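Local coordinates for lithostathine-1-alpha (Homo sapiens, PDB 1QDD), which is a secreted C-type lectin-like protein that might inhibit spontaneous calcium carbonate precipitation and may be associated with pancreas and brain regeneration, at residues Y24-N29 / Q56-F61; E33-A38 / G48-V53; V76-H81 / Q125-V130; R87-S92 / G105-V110. The protein carries 1 engineered substitution. All coordinates share one frame; numbering follows the deposited sequence. Where two conformers were deposited one is given.

Contact 1 of 4, residues Y24-N29 / Q56-F61; sequences YCYYFN and QAEGAF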
loop_
_atom_site.group_PDB
_atom_site.type_symbol
_atom_site.label_atom_id
_atom_site.label_comp_id
_atom_site.label_asym_id
_atom_site.label_seq_id
_atom_site.Cartn_x
_atom_site.Cartn_y
_atom_site.Cartn_z
ATOM N N TYR A 24 6.059 8.667 -7.948
ATOM C CA TYR A 24 4.944 7.730 -7.993
ATOM C C TYR A 24 3.658 8.477 -7.642
ATOM O O TYR A 24 3.669 9.576 -7.073
ATOM C CB TYR A 24 5.174 6.569 -7.017
ATOM C CG TYR A 24 6.178 5.549 -7.514
ATOM C CD1 TYR A 24 7.544 5.758 -7.404
ATOM C CD2 TYR A 24 5.749 4.360 -8.071
ATOM C CE1 TYR A 24 8.452 4.834 -7.895
ATOM C CE2 TYR A 24 6.640 3.406 -8.547
ATOM C CZ TYR A 24 7.989 3.666 -8.453
ATOM O OH TYR A 24 8.881 2.720 -8.932
ATOM N N CYS A 25 2.525 7.887 -8.014
ATOM C CA CYS A 25 1.183 8.392 -7.715
ATOM C C CYS A 25 0.475 7.389 -6.800
ATOM O O CYS A 25 0.653 6.182 -6.944
ATOM C CB CYS A 25 0.353 8.606 -8.976
ATOM S SG CYS A 25 1.095 9.681 -10.223
ATOM N N TYR A 26 -0.276 7.930 -5.842
ATOM C CA TYR A 26 -0.933 7.125 -4.816
ATOM C C TYR A 26 -2.402 7.480 -4.629
ATOM O O TYR A 26 -2.746 8.661 -4.787
ATOM C CB TYR A 26 -0.228 7.411 -3.473
ATOM C CG TYR A 26 1.233 7.087 -3.326
ATOM C CD1 TYR A 26 2.211 7.873 -3.952
ATOM C CD2 TYR A 26 1.686 6.033 -2.533
ATOM C CE1 TYR A 26 3.557 7.608 -3.835
ATOM C CE2 TYR A 26 3.040 5.767 -2.404
ATOM C CZ TYR A 26 3.964 6.553 -3.047
ATOM O OH TYR A 26 5.326 6.331 -2.942
ATOM N N TYR A 27 -3.235 6.533 -4.208
ATOM C CA TYR A 27 -4.619 6.872 -3.873
ATOM C C TYR A 27 -5.197 5.854 -2.898
ATOM O O TYR A 27 -4.833 4.680 -2.887
ATOM C CB TYR A 27 -5.550 6.989 -5.079
ATOM C CG TYR A 27 -5.640 5.774 -5.963
ATOM C CD1 TYR A 27 -6.626 4.823 -5.782
ATOM C CD2 TYR A 27 -4.718 5.551 -6.979
ATOM C CE1 TYR A 27 -6.705 3.692 -6.581
ATOM C CE2 TYR A 27 -4.787 4.443 -7.795
ATOM C CZ TYR A 27 -5.788 3.523 -7.597
ATOM O OH TYR A 27 -5.862 2.406 -8.411
ATOM N N PHE A 28 -6.124 6.312 -2.060
ATOM C CA PHE A 28 -6.865 5.516 -1.097
ATOM C C PHE A 28 -8.232 5.161 -1.690
ATOM O O PHE A 28 -8.935 6.054 -2.212
ATOM C CB PHE A 28 -7.045 6.285 0.216
ATOM C CG PHE A 28 -7.964 5.631 1.218
ATOM C CD1 PHE A 28 -9.182 6.224 1.528
ATOM C CD2 PHE A 28 -7.640 4.444 1.844
ATOM C CE1 PHE A 28 -10.048 5.648 2.443
ATOM C CE2 PHE A 28 -8.495 3.866 2.753
ATOM C CZ PHE A 28 -9.703 4.461 3.059
ATOM N N ASN A 29 -8.621 3.912 -1.731
ATOM C CA ASN A 29 -9.909 3.429 -2.233
ATOM C C ASN A 29 -10.699 2.845 -1.063
ATOM O O ASN A 29 -10.249 1.880 -0.429
ATOM C CB ASN A 29 -9.671 2.384 -3.327
ATOM C CG ASN A 29 -10.883 1.981 -4.125
ATOM O OD1 ASN A 29 -10.816 1.477 -5.273
ATOM N ND2 ASN A 29 -12.059 2.144 -3.564
ATOM N N GLN A 56 10.713 5.297 6.037
ATOM C CA GLN A 56 9.889 5.926 7.065
ATOM C C GLN A 56 9.126 7.103 6.476
ATOM O O GLN A 56 7.932 7.296 6.793
ATOM C CB GLN A 56 10.767 6.381 8.226
ATOM C CG GLN A 56 10.003 6.778 9.491
ATOM C CD GLN A 56 11.006 7.146 10.579
ATOM O OE1 GLN A 56 11.011 8.250 11.107
ATOM N NE2 GLN A 56 11.948 6.252 10.854
ATOM N N ALA A 57 9.750 7.908 5.629
ATOM C CA ALA A 57 9.093 9.056 5.012
ATOM C C ALA A 57 7.940 8.658 4.101
ATOM O O ALA A 57 6.888 9.333 4.107
ATOM C CB ALA A 57 10.120 9.916 4.274
ATOM N N GLU A 58 8.051 7.559 3.377
ATOM C CA GLU A 58 6.945 7.044 2.567
ATOM C C GLU A 58 5.807 6.577 3.471
ATOM O O GLU A 58 4.622 6.865 3.171
ATOM C CB GLU A 58 7.420 5.921 1.642
ATOM C CG GLU A 58 6.365 5.476 0.639
ATOM C CD GLU A 58 6.886 4.528 -0.411
ATOM O OE1 GLU A 58 7.890 3.819 -0.147
ATOM O OE2 GLU A 58 6.281 4.445 -1.500
ATOM N N GLY A 59 6.096 5.931 4.590
ATOM C CA GLY A 59 5.072 5.537 5.551
ATOM C C GLY A 59 4.323 6.741 6.092
ATOM O O GLY A 59 3.089 6.701 6.256
ATOM N N ALA A 60 5.008 7.837 6.384
ATOM C CA ALA A 60 4.394 9.062 6.884
ATOM C C ALA A 60 3.505 9.677 5.823
ATOM O O ALA A 60 2.394 10.162 6.141
ATOM C CB ALA A 60 5.468 10.033 7.349
ATOM N N PHE A 61 3.900 9.698 4.569
ATOM C CA PHE A 61 3.092 10.189 3.469
ATOM C C PHE A 61 1.805 9.382 3.349
ATOM O O PHE A 61 0.700 9.951 3.233
ATOM C CB PHE A 61 3.898 10.176 2.158
ATOM C CG PHE A 61 3.048 10.543 0.970
ATOM C CD1 PHE A 61 2.739 11.859 0.693
ATOM C CD2 PHE A 61 2.516 9.552 0.163
ATOM C CE1 PHE A 61 1.931 12.188 -0.379
ATOM C CE2 PHE A 61 1.702 9.870 -0.911
ATOM C CZ PHE A 61 1.408 11.186 -1.172
#

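Contact 2 of 4, residues E33-A38 / G48-V53; sequences ETWVDA and GNLVSV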
loop_
_atom_site.group_PDB
_atom_site.type_symbol
_atom_site.label_atom_id
_atom_site.label_comp_id
_atom_site.label_asym_id
_atom_site.label_seq_id
_atom_site.Cartn_x
_atom_site.Cartn_y
_atom_site.Cartn_z
ATOM N N GLU A 33 -12.474 -5.025 -0.098
ATOM C CA GLU A 33 -12.110 -6.162 -0.917
ATOM C C GLU A 33 -11.099 -7.052 -0.185
ATOM O O GLU A 33 -10.410 -6.562 0.718
ATOM C CB GLU A 33 -11.489 -5.707 -2.240
ATOM C CG GLU A 33 -12.327 -4.813 -3.128
ATOM C CD GLU A 33 -13.429 -5.495 -3.907
ATOM O OE1 GLU A 33 -13.518 -6.737 -3.979
ATOM O OE2 GLU A 33 -14.253 -4.769 -4.519
ATOM N N THR A 34 -11.013 -8.314 -0.579
ATOM C CA THR A 34 -9.960 -9.181 -0.060
ATOM C C THR A 34 -8.585 -8.666 -0.497
ATOM O O THR A 34 -8.491 -7.889 -1.452
ATOM C CB THR A 34 -10.130 -10.643 -0.519
ATOM O OG1 THR A 34 -9.959 -10.654 -1.939
ATOM C CG2 THR A 34 -11.477 -11.228 -0.137
ATOM N N TRP A 35 -7.509 -9.130 0.140
ATOM C CA TRP A 35 -6.173 -8.657 -0.219
ATOM C C TRP A 35 -5.846 -8.901 -1.686
ATOM O O TRP A 35 -5.378 -8.002 -2.395
ATOM C CB TRP A 35 -5.131 -9.295 0.703
ATOM C CG TRP A 35 -3.729 -8.799 0.511
ATOM C CD1 TRP A 35 -3.091 -7.818 1.214
ATOM C CD2 TRP A 35 -2.750 -9.298 -0.407
ATOM N NE1 TRP A 35 -1.795 -7.649 0.781
ATOM C CE2 TRP A 35 -1.571 -8.559 -0.225
ATOM C CE3 TRP A 35 -2.766 -10.311 -1.379
ATOM C CZ2 TRP A 35 -0.429 -8.761 -1.000
ATOM C CZ3 TRP A 35 -1.623 -10.522 -2.145
ATOM C CH2 TRP A 35 -0.483 -9.739 -1.945
ATOM N N VAL A 36 -6.133 -10.114 -2.187
ATOM C CA VAL A 36 -5.862 -10.437 -3.592
ATOM C C VAL A 36 -6.662 -9.573 -4.554
ATOM O O VAL A 36 -6.157 -9.091 -5.569
ATOM C CB VAL A 36 -6.126 -11.931 -3.876
ATOM C CG1 VAL A 36 -6.114 -12.260 -5.365
ATOM C CG2 VAL A 36 -5.097 -12.798 -3.159
ATOM N N ASP A 37 -7.946 -9.374 -4.276
ATOM C CA ASP A 37 -8.824 -8.576 -5.123
ATOM C C ASP A 37 -8.439 -7.098 -5.108
ATOM O O ASP A 37 -8.532 -6.429 -6.144
ATOM C CB ASP A 37 -10.295 -8.788 -4.764
ATOM C CG ASP A 37 -10.812 -10.164 -5.157
ATOM O OD1 ASP A 37 -10.137 -10.877 -5.921
ATOM O OD2 ASP A 37 -11.915 -10.534 -4.693
ATOM N N ALA A 38 -7.943 -6.585 -3.986
ATOM C CA ALA A 38 -7.441 -5.216 -3.885
ATOM C C ALA A 38 -6.186 -5.064 -4.743
ATOM O O ALA A 38 -6.084 -4.095 -5.508
ATOM C CB ALA A 38 -7.172 -4.856 -2.438
ATOM N N GLY A 48 -0.380 -0.573 -11.467
ATOM C CA GLY A 48 0.194 -0.411 -10.133
ATOM C C GLY A 48 0.110 -1.696 -9.333
ATOM O O GLY A 48 -0.010 -2.808 -9.843
ATOM N N ASN A 49 0.217 -1.586 -8.010
ATOM C CA ASN A 49 0.127 -2.659 -7.042
ATOM C C ASN A 49 -0.343 -2.040 -5.713
ATOM O O ASN A 49 -0.293 -0.820 -5.569
ATOM C CB ASN A 49 1.419 -3.418 -6.728
ATOM C CG ASN A 49 1.754 -4.497 -7.730
ATOM O OD1 ASN A 49 2.692 -4.297 -8.522
ATOM N ND2 ASN A 49 1.062 -5.622 -7.754
ATOM N N LEU A 50 -0.764 -2.867 -4.775
ATOM C CA LEU A 50 -1.001 -2.374 -3.429
ATOM C C LEU A 50 0.299 -1.682 -3.006
ATOM O O LEU A 50 1.413 -2.099 -3.384
ATOM C CB LEU A 50 -1.283 -3.514 -2.450
ATOM C CG LEU A 50 -2.709 -4.068 -2.419
ATOM C CD1 LEU A 50 -2.808 -5.335 -1.587
ATOM C CD2 LEU A 50 -3.685 -3.006 -1.904
ATOM N N VAL A 51 0.207 -0.647 -2.194
ATOM C CA VAL A 51 1.374 0.148 -1.838
ATOM C C VAL A 51 2.464 -0.674 -1.173
ATOM O O VAL A 51 2.209 -1.491 -0.291
ATOM C CB VAL A 51 0.940 1.364 -0.988
ATOM C CG1 VAL A 51 0.355 0.993 0.360
ATOM C CG2 VAL A 51 2.067 2.367 -0.800
ATOM N N SER A 52 3.710 -0.378 -1.546
ATOM C CA SER A 52 4.915 -0.873 -0.897
ATOM C C SER A 52 5.520 0.296 -0.112
ATOM O O SER A 52 5.663 1.384 -0.681
ATOM C CB SER A 52 5.979 -1.386 -1.855
ATOM O OG SER A 52 5.540 -2.442 -2.662
ATOM N N VAL A 53 5.770 0.134 1.166
ATOM C CA VAL A 53 6.284 1.191 2.052
ATOM C C VAL A 53 7.764 0.904 2.300
ATOM O O VAL A 53 8.087 -0.021 3.048
ATOM C CB VAL A 53 5.486 1.256 3.359
ATOM C CG1 VAL A 53 5.942 2.411 4.234
ATOM C CG2 VAL A 53 3.980 1.356 3.099
#

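Contact 3 of 4, residues V76-H81 / Q125-V130; sequences VWIGLH and QKWKDV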
loop_
_atom_site.group_PDB
_atom_site.type_symbol
_atom_site.label_atom_id
_atom_site.label_comp_id
_atom_site.label_asym_id
_atom_site.label_seq_id
_atom_site.Cartn_x
_atom_site.Cartn_y
_atom_site.Cartn_z
ATOM N N VAL A 76 -6.546 -0.805 6.841
ATOM C CA VAL A 76 -6.323 -0.489 5.431
ATOM C C VAL A 76 -5.239 -1.409 4.865
ATOM O O VAL A 76 -4.138 -1.461 5.438
ATOM C CB VAL A 76 -5.927 0.986 5.221
ATOM C CG1 VAL A 76 -5.685 1.308 3.753
ATOM C CG2 VAL A 76 -6.995 1.928 5.784
ATOM N N TRP A 77 -5.475 -2.092 3.766
ATOM C CA TRP A 77 -4.453 -2.988 3.205
ATOM C C TRP A 77 -3.237 -2.280 2.598
ATOM O O TRP A 77 -3.341 -1.241 1.942
ATOM C CB TRP A 77 -5.060 -3.809 2.062
ATOM C CG TRP A 77 -6.035 -4.908 2.290
ATOM C CD1 TRP A 77 -7.243 -5.062 1.665
ATOM C CD2 TRP A 77 -5.897 -6.036 3.162
ATOM N NE1 TRP A 77 -7.857 -6.210 2.097
ATOM C CE2 TRP A 77 -7.056 -6.827 3.022
ATOM C CE3 TRP A 77 -4.905 -6.443 4.062
ATOM C CZ2 TRP A 77 -7.239 -8.010 3.740
ATOM C CZ3 TRP A 77 -5.089 -7.629 4.757
ATOM C CH2 TRP A 77 -6.255 -8.390 4.600
ATOM N N ILE A 78 -2.082 -2.916 2.809
ATOM C CA ILE A 78 -0.821 -2.591 2.143
ATOM C C ILE A 78 -0.351 -3.882 1.453
ATOM O O ILE A 78 -0.901 -4.957 1.677
ATOM C CB ILE A 78 0.242 -1.940 3.011
ATOM C CG1 ILE A 78 0.708 -2.862 4.144
ATOM C CG2 ILE A 78 -0.272 -0.614 3.574
ATOM C CD1 ILE A 78 1.884 -2.324 4.942
ATOM N N GLY A 79 0.674 -3.786 0.598
ATOM C CA GLY A 79 1.111 -4.910 -0.210
ATOM C C GLY A 79 1.959 -6.013 0.370
ATOM O O GLY A 79 2.544 -6.776 -0.433
ATOM N N LEU A 80 2.108 -6.126 1.669
ATOM C CA LEU A 80 2.984 -7.113 2.294
ATOM C C LEU A 80 2.228 -8.383 2.625
ATOM O O LEU A 80 1.100 -8.321 3.150
ATOM C CB LEU A 80 3.664 -6.525 3.531
ATOM C CG LEU A 80 4.947 -7.218 4.015
ATOM C CD1 LEU A 80 6.132 -6.930 3.110
ATOM C CD2 LEU A 80 5.304 -6.781 5.435
ATOM N N HIS A 81 2.798 -9.546 2.313
ATOM C CA HIS A 81 2.151 -10.830 2.591
ATOM C C HIS A 81 3.197 -11.916 2.782
ATOM O O HIS A 81 4.380 -11.722 2.463
ATOM C CB HIS A 81 1.123 -11.192 1.524
ATOM C CG HIS A 81 1.671 -11.547 0.179
ATOM N ND1 HIS A 81 1.215 -12.649 -0.524
ATOM C CD2 HIS A 81 2.588 -10.954 -0.615
ATOM C CE1 HIS A 81 1.854 -12.716 -1.676
ATOM N NE2 HIS A 81 2.706 -11.720 -1.766
ATOM N N GLN A 125 0.282 4.239 11.092
ATOM C CA GLN A 125 1.726 4.160 10.994
ATOM C C GLN A 125 2.277 2.780 11.321
ATOM O O GLN A 125 3.445 2.543 10.960
ATOM C CB GLN A 125 2.374 5.176 11.949
ATOM C CG GLN A 125 2.151 6.623 11.540
ATOM C CD GLN A 125 2.939 7.568 12.430
ATOM O OE1 GLN A 125 4.118 7.335 12.710
ATOM N NE2 GLN A 125 2.284 8.618 12.909
ATOM N N LYS A 126 1.536 1.923 11.999
ATOM C CA LYS A 126 2.011 0.595 12.371
ATOM C C LYS A 126 1.181 -0.504 11.717
ATOM O O LYS A 126 0.057 -0.284 11.272
ATOM C CB LYS A 126 2.047 0.394 13.880
ATOM C CG LYS A 126 2.843 1.392 14.699
ATOM C CD LYS A 126 4.324 1.092 14.695
ATOM C CE LYS A 126 5.114 2.019 15.609
ATOM N NZ LYS A 126 6.570 1.932 15.301
ATOM N N TRP A 127 1.760 -1.685 11.607
ATOM C CA TRP A 127 1.277 -2.817 10.859
ATOM C C TRP A 127 0.773 -3.969 11.723
ATOM O O TRP A 127 1.339 -4.252 12.781
ATOM C CB TRP A 127 2.431 -3.367 10.012
ATOM C CG TRP A 127 3.120 -2.429 9.071
ATOM C CD1 TRP A 127 2.777 -1.162 8.731
ATOM C CD2 TRP A 127 4.319 -2.712 8.319
ATOM N NE1 TRP A 127 3.664 -0.617 7.822
ATOM C CE2 TRP A 127 4.616 -1.563 7.563
ATOM C CE3 TRP A 127 5.145 -3.832 8.234
ATOM C CZ2 TRP A 127 5.731 -1.519 6.713
ATOM C CZ3 TRP A 127 6.249 -3.776 7.393
ATOM C CH2 TRP A 127 6.519 -2.625 6.652
ATOM N N LYS A 128 -0.238 -4.675 11.236
ATOM C CA LYS A 128 -0.758 -5.877 11.886
ATOM C C LYS A 128 -0.973 -6.963 10.844
ATOM O O LYS A 128 -1.459 -6.693 9.755
ATOM C CB LYS A 128 -2.084 -5.529 12.559
ATOM C CG LYS A 128 -2.893 -6.611 13.233
ATOM C CD LYS A 128 -3.997 -5.938 14.030
ATOM C CE LYS A 128 -5.277 -5.700 13.256
ATOM N NZ LYS A 128 -6.376 -5.444 14.248
ATOM N N ASP A 129 -0.636 -8.206 11.186
ATOM C CA ASP A 129 -0.918 -9.377 10.367
ATOM C C ASP A 129 -2.347 -9.864 10.587
ATOM O O ASP A 129 -2.743 -10.018 11.751
ATOM C CB ASP A 129 0.063 -10.523 10.643
ATOM C CG ASP A 129 0.158 -10.989 12.079
ATOM O OD1 ASP A 129 0.342 -10.132 12.958
ATOM O OD2 ASP A 129 0.059 -12.214 12.340
ATOM N N VAL A 130 -3.108 -10.097 9.552
ATOM C CA VAL A 130 -4.516 -10.492 9.605
ATOM C C VAL A 130 -4.822 -11.507 8.513
ATOM O O VAL A 130 -4.030 -11.670 7.575
ATOM C CB VAL A 130 -5.431 -9.262 9.393
ATOM C CG1 VAL A 130 -5.449 -8.292 10.561
ATOM C CG2 VAL A 130 -5.027 -8.512 8.126
#

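Contact 4 of 4, residues R87-S92 / G105-V110; sequences RAWHWS and GAPSSV. Engineered in segment 87-92: Ala-88 (natural residue Arg).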
loop_
_atom_site.group_PDB
_atom_site.type_symbol
_atom_site.label_atom_id
_atom_site.label_comp_id
_atom_site.label_asym_id
_atom_site.label_seq_id
_atom_site.Cartn_x
_atom_site.Cartn_y
_atom_site.Cartn_z
ATOM N N ARG A 87 6.515 -17.225 7.484
ATOM C CA ARG A 87 6.958 -15.970 8.061
ATOM C C ARG A 87 8.124 -15.349 7.321
ATOM O O ARG A 87 9.036 -14.736 7.866
ATOM C CB ARG A 87 7.186 -16.158 9.566
ATOM C CG ARG A 87 5.976 -15.783 10.364
ATOM C CD ARG A 87 4.750 -16.701 10.212
ATOM N NE ARG A 87 3.851 -15.802 10.962
ATOM C CZ ARG A 87 2.976 -14.974 10.434
ATOM N NH1 ARG A 87 2.685 -15.013 9.144
ATOM N NH2 ARG A 87 2.255 -14.167 11.214
ATOM N N ALA A 88 8.077 -15.431 5.990
ATOM C CA ALA A 88 9.000 -14.772 5.083
ATOM C C ALA A 88 8.199 -13.775 4.226
ATOM O O ALA A 88 7.413 -14.183 3.367
ATOM C CB ALA A 88 9.744 -15.756 4.200
ATOM N N TRP A 89 8.346 -12.485 4.513
ATOM C CA TRP A 89 7.478 -11.450 3.970
ATOM C C TRP A 89 7.944 -10.885 2.654
ATOM O O TRP A 89 9.144 -10.685 2.407
ATOM C CB TRP A 89 7.315 -10.311 5.002
ATOM C CG TRP A 89 6.779 -10.793 6.314
ATOM C CD1 TRP A 89 7.502 -11.196 7.396
ATOM C CD2 TRP A 89 5.403 -10.997 6.654
ATOM N NE1 TRP A 89 6.663 -11.637 8.388
ATOM C CE2 TRP A 89 5.365 -11.542 7.959
ATOM C CE3 TRP A 89 4.199 -10.807 5.989
ATOM C CZ2 TRP A 89 4.172 -11.856 8.601
ATOM C CZ3 TRP A 89 3.005 -11.116 6.625
ATOM C CH2 TRP A 89 3.008 -11.643 7.919
ATOM N N HIS A 90 7.025 -10.632 1.726
ATOM C CA HIS A 90 7.320 -10.060 0.433
ATOM C C HIS A 90 6.310 -8.983 0.041
ATOM O O HIS A 90 5.125 -9.063 0.393
ATOM C CB HIS A 90 7.227 -11.109 -0.699
ATOM C CG HIS A 90 8.271 -12.185 -0.617
ATOM N ND1 HIS A 90 9.474 -12.113 -1.275
ATOM C CD2 HIS A 90 8.265 -13.350 0.073
ATOM C CE1 HIS A 90 10.182 -13.209 -0.989
ATOM N NE2 HIS A 90 9.473 -13.963 -0.179
ATOM N N TRP A 91 6.737 -7.990 -0.715
ATOM C CA TRP A 91 5.869 -6.961 -1.281
ATOM C C TRP A 91 5.311 -7.501 -2.593
ATOM O O TRP A 91 6.052 -8.091 -3.406
ATOM C CB TRP A 91 6.608 -5.648 -1.578
ATOM C CG TRP A 91 7.005 -4.879 -0.361
ATOM C CD1 TRP A 91 8.282 -4.709 0.112
ATOM C CD2 TRP A 91 6.160 -4.219 0.587
ATOM N NE1 TRP A 91 8.276 -3.980 1.280
ATOM C CE2 TRP A 91 6.969 -3.657 1.589
ATOM C CE3 TRP A 91 4.777 -4.015 0.665
ATOM C CZ2 TRP A 91 6.453 -2.980 2.684
ATOM C CZ3 TRP A 91 4.254 -3.337 1.753
ATOM C CH2 TRP A 91 5.094 -2.821 2.743
ATOM N N SER A 92 4.036 -7.292 -2.896
ATOM C CA SER A 92 3.424 -7.749 -4.144
ATOM C C SER A 92 4.102 -7.123 -5.348
ATOM O O SER A 92 4.109 -7.755 -6.430
ATOM C CB SER A 92 1.919 -7.497 -4.146
ATOM O OG SER A 92 1.601 -6.128 -4.138
ATOM N N GLY A 105 3.056 -6.767 19.462
ATOM C CA GLY A 105 2.628 -8.147 19.351
ATOM C C GLY A 105 2.562 -8.711 17.944
ATOM O O GLY A 105 2.079 -9.828 17.721
ATOM N N ALA A 106 3.025 -7.938 16.956
ATOM C CA ALA A 106 3.015 -8.354 15.565
ATOM C C ALA A 106 4.367 -8.640 14.988
ATOM O O ALA A 106 5.173 -7.869 15.431
ATOM C CB ALA A 106 2.246 -7.348 14.697
ATOM N N PRO A 107 4.491 -9.529 14.029
ATOM C CA PRO A 107 3.627 -10.561 13.568
ATOM C C PRO A 107 3.352 -11.651 14.607
ATOM O O PRO A 107 4.267 -11.986 15.358
ATOM C CB PRO A 107 4.181 -11.101 12.267
ATOM C CG PRO A 107 5.626 -10.782 12.302
ATOM C CD PRO A 107 5.777 -9.783 13.385
ATOM N N SER A 108 2.119 -12.137 14.682
ATOM C CA SER A 108 1.745 -13.142 15.676
ATOM C C SER A 108 2.213 -14.541 15.305
ATOM O O SER A 108 2.196 -14.920 14.132
ATOM C CB SER A 108 0.218 -13.143 15.863
ATOM O OG SER A 108 -0.148 -14.028 16.921
ATOM N N SER A 109 2.581 -15.336 16.306
ATOM C CA SER A 109 2.968 -16.724 16.088
ATOM C C SER A 109 1.869 -17.672 16.575
ATOM O O SER A 109 1.810 -18.819 16.150
ATOM C CB SER A 109 4.282 -17.038 16.810
ATOM O OG SER A 109 4.128 -16.892 18.210
ATOM N N VAL A 110 0.981 -17.180 17.422
ATOM C CA VAL A 110 -0.076 -17.942 18.067
ATOM C C VAL A 110 -1.397 -18.004 17.332
ATOM O O VAL A 110 -2.262 -18.866 17.550
ATOM C CB VAL A 110 -0.247 -17.435 19.509
ATOM C CG1 VAL A 110 -1.604 -17.577 20.135
ATOM C CG2 VAL A 110 0.850 -17.986 20.395
HETATM O O HOH W 1 5.294 -14.608 13.616
#

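Contact 1 of 4, residues Y24-N29 / Q56-F61
In the C-type lectin fold, Tyr-26 of the long strand 24-33 meets Glu-58 and Phe-61 of helix 56-68, the second of the two helices of the domain. The contact packs this helix against the sheet and is buried. Tyr-26 carries the strand side of it alone. One face of its ring receives Phe-61. The pair is a T-shaped (edge-to-face) stack, with centroids 5.1 Å apart and planes at 66°. Phe-61 CE2 does the touching and lies 3.7 Å from Tyr-26 CD1, nearer the rim of the ring than its middle. Phe-61 reaches there because its CG stands anti to the backbone N. Phe-61 also stacks on Tyr-21, so strand 19-21 also meets the helix here. The far end of the Tyr-26 ring is polar. Glu-58 extends its chain from the helix and brings its carboxylate to the ring edge, near the ring plane. The two flat groups stand almost perpendicular, at 81°. Glu-58 OE1 accepts a hydrogen bond from the backbone N of Leu-54, just before the helix, and OE2 also forms a salt bridge with Lys-141. These partners fix the carboxylate and would be expected to favour its ionised form. Tyr-26 OH donates to Glu-58 OE2 at 2.6 Å, on the anti side of the carboxylate and 31° out of its plane.

Contact 2 of 4, residues E33-A38 / G48-V53
Trp-35 lays one face of its indole over a methyl group of Leu-50. Leu-50 CD1 sits over the five-membered ring, 3.7 Å from its centroid and 19° off the ring normal. This is a CH-pi contact. The closest ring atom is Trp-35 NE1, 3.5 Å from Leu-50 CD1. The methyl is thus displaced toward the nitrogen side of the ring. The indole swings over Leu-50 because Trp-35 CG is anti to the backbone N (chi1 -175°). The N-H itself is used elsewhere: Trp-35 NE1 donates to the backbone O of Ile-78, which pins the rotation of the ring. His-81 stacks on the same indole, and Trp-77 meets it edge-to-face. The other branch of Leu-50, CD2, meets the next turn of the same helix. Leu-50 CD2 packs on Ala-38 CB at 4.0 Å. The two methyls of one leucine thus touch residues three apart on the helix. Thr-34 is the N-cap of this helix, and its OG1 accepts a weak bond from Asp-37 N at 3.3 Å. Phe-138 of strand 136-143 touches both Ala-38 and Leu-50. The arrangement belongs to the hydrophobic core of the C-type lectin fold, where the first helix, 35-44, packs against the short strand 49-50 and the sheet.

Contact 3 of 4, residues V76-H81 / Q125-V130
Two tryptophans, one from each segment, take up the apolar side chains of the other. The CH-pi contact is between Ile-78 and Trp-127. Ile-78 CD1 stands over one face of the indole, 3.9 Å from the centroid of the five-membered ring and 14° off its normal. The two side chains meet at about a right angle, so the isoleucine points end-on into the ring. Its CG1 lies between the backbone N and the carbonyl carbon (chi1 63°), and the chain then extends to CD1. The rest is apolar contact. Leu-80 CD2 reaches the six-membered part of the same indole, 3.7 Å from Trp-127 CZ3. Gly-79 marks a corner in the chain, yet Ile-78 and Leu-80 both turn to Trp-127. At the other end Val-130 CG2 lies 3.5 Å from Trp-77 CZ3. The polar end of Trp-77 is satisfied elsewhere, as NE1 donates to the backbone O of Glu-33. Val-116 and Leu-118 also touch Trp-127. Their strand, 115-119, lies between 75-78 and 127-130 in the sheet, and the side chains meet over it. Trp-77 to Leu-80 form the WIGL motif of C-type lectin domains, whose Trp, Ile and Leu side chains enter the hydrophobic core.

Contact 4 of 4, residues R87-S92 / G105-V110
Arg-87 opens the contact by reaching over to the loop 105-110. Its chain bends about the CB-CG bond (chi2 68°) and brings the guanidinium to the backbone of Ser-108. Arg-87 NH2 donates to Ser-108 O at 3.0 Å, with an N-H...O angle of 157°. The donor lies in the carbonyl plane, while the oxygen is tilted 19° from the guanidinium plane. Water 1 adds a second, weaker link: it accepts from Arg-87 NE and donates to Ser-108 O, both at 3.2 Å. Arg-87 NH2 also lies 3.8 Å from Pro-107 CB. After the engineered Ala-88 comes Trp-89. Its indole crosses Pro-107 obliquely, with Trp-89 CZ2 3.7 Å from Pro-107 CB. The same CB is therefore touched by both Arg-87 and Trp-89. A cis peptide bond precedes Pro-107, as in the long-loop region of many C-type lectins. Outside the two segments, Arg-87 forms salt bridges with Asp-82 through NH1 and with Asp-129 through NH2. NH1 also donates to the backbone O of Gly-113. Asp-129 OD1 in turn accepts from Ser-108 N. The cationic group is thus shared between two carboxylates and two backbone carbonyls. The carboxylates balance its charge, and the bonds fix the guanidinium in place. They join segment 87-92 and loop 105-110 to each other and, through Asp-129, to strand 127-130, with a small apolar patch at Pro-107.

In the fold
Contacts 1, 2 and 3 are buried around one sheet, and contact 4 lies at the surface, its centre about 16 Å from the centre of the chain. Contact 2 is nested in the chain loop closed by contact 1, their centres about 13 Å apart. Val-51 CG2 of contact 2 packs on Tyr-26 CE2 of contact 1 at 3.9 Å. Contacts 2 and 3 have centres about 10 Å apart and are joined by a probable hydrogen bond, Val-51 O to Gly-79 N at 2.9 Å. Contact 4 is nested along the chain inside contact 3; their centres are about 9 Å apart, and strands 80-81 and 90-91 pair between them. The glycan on Thr-5 is held by the N-terminal segment, outside all four contacts.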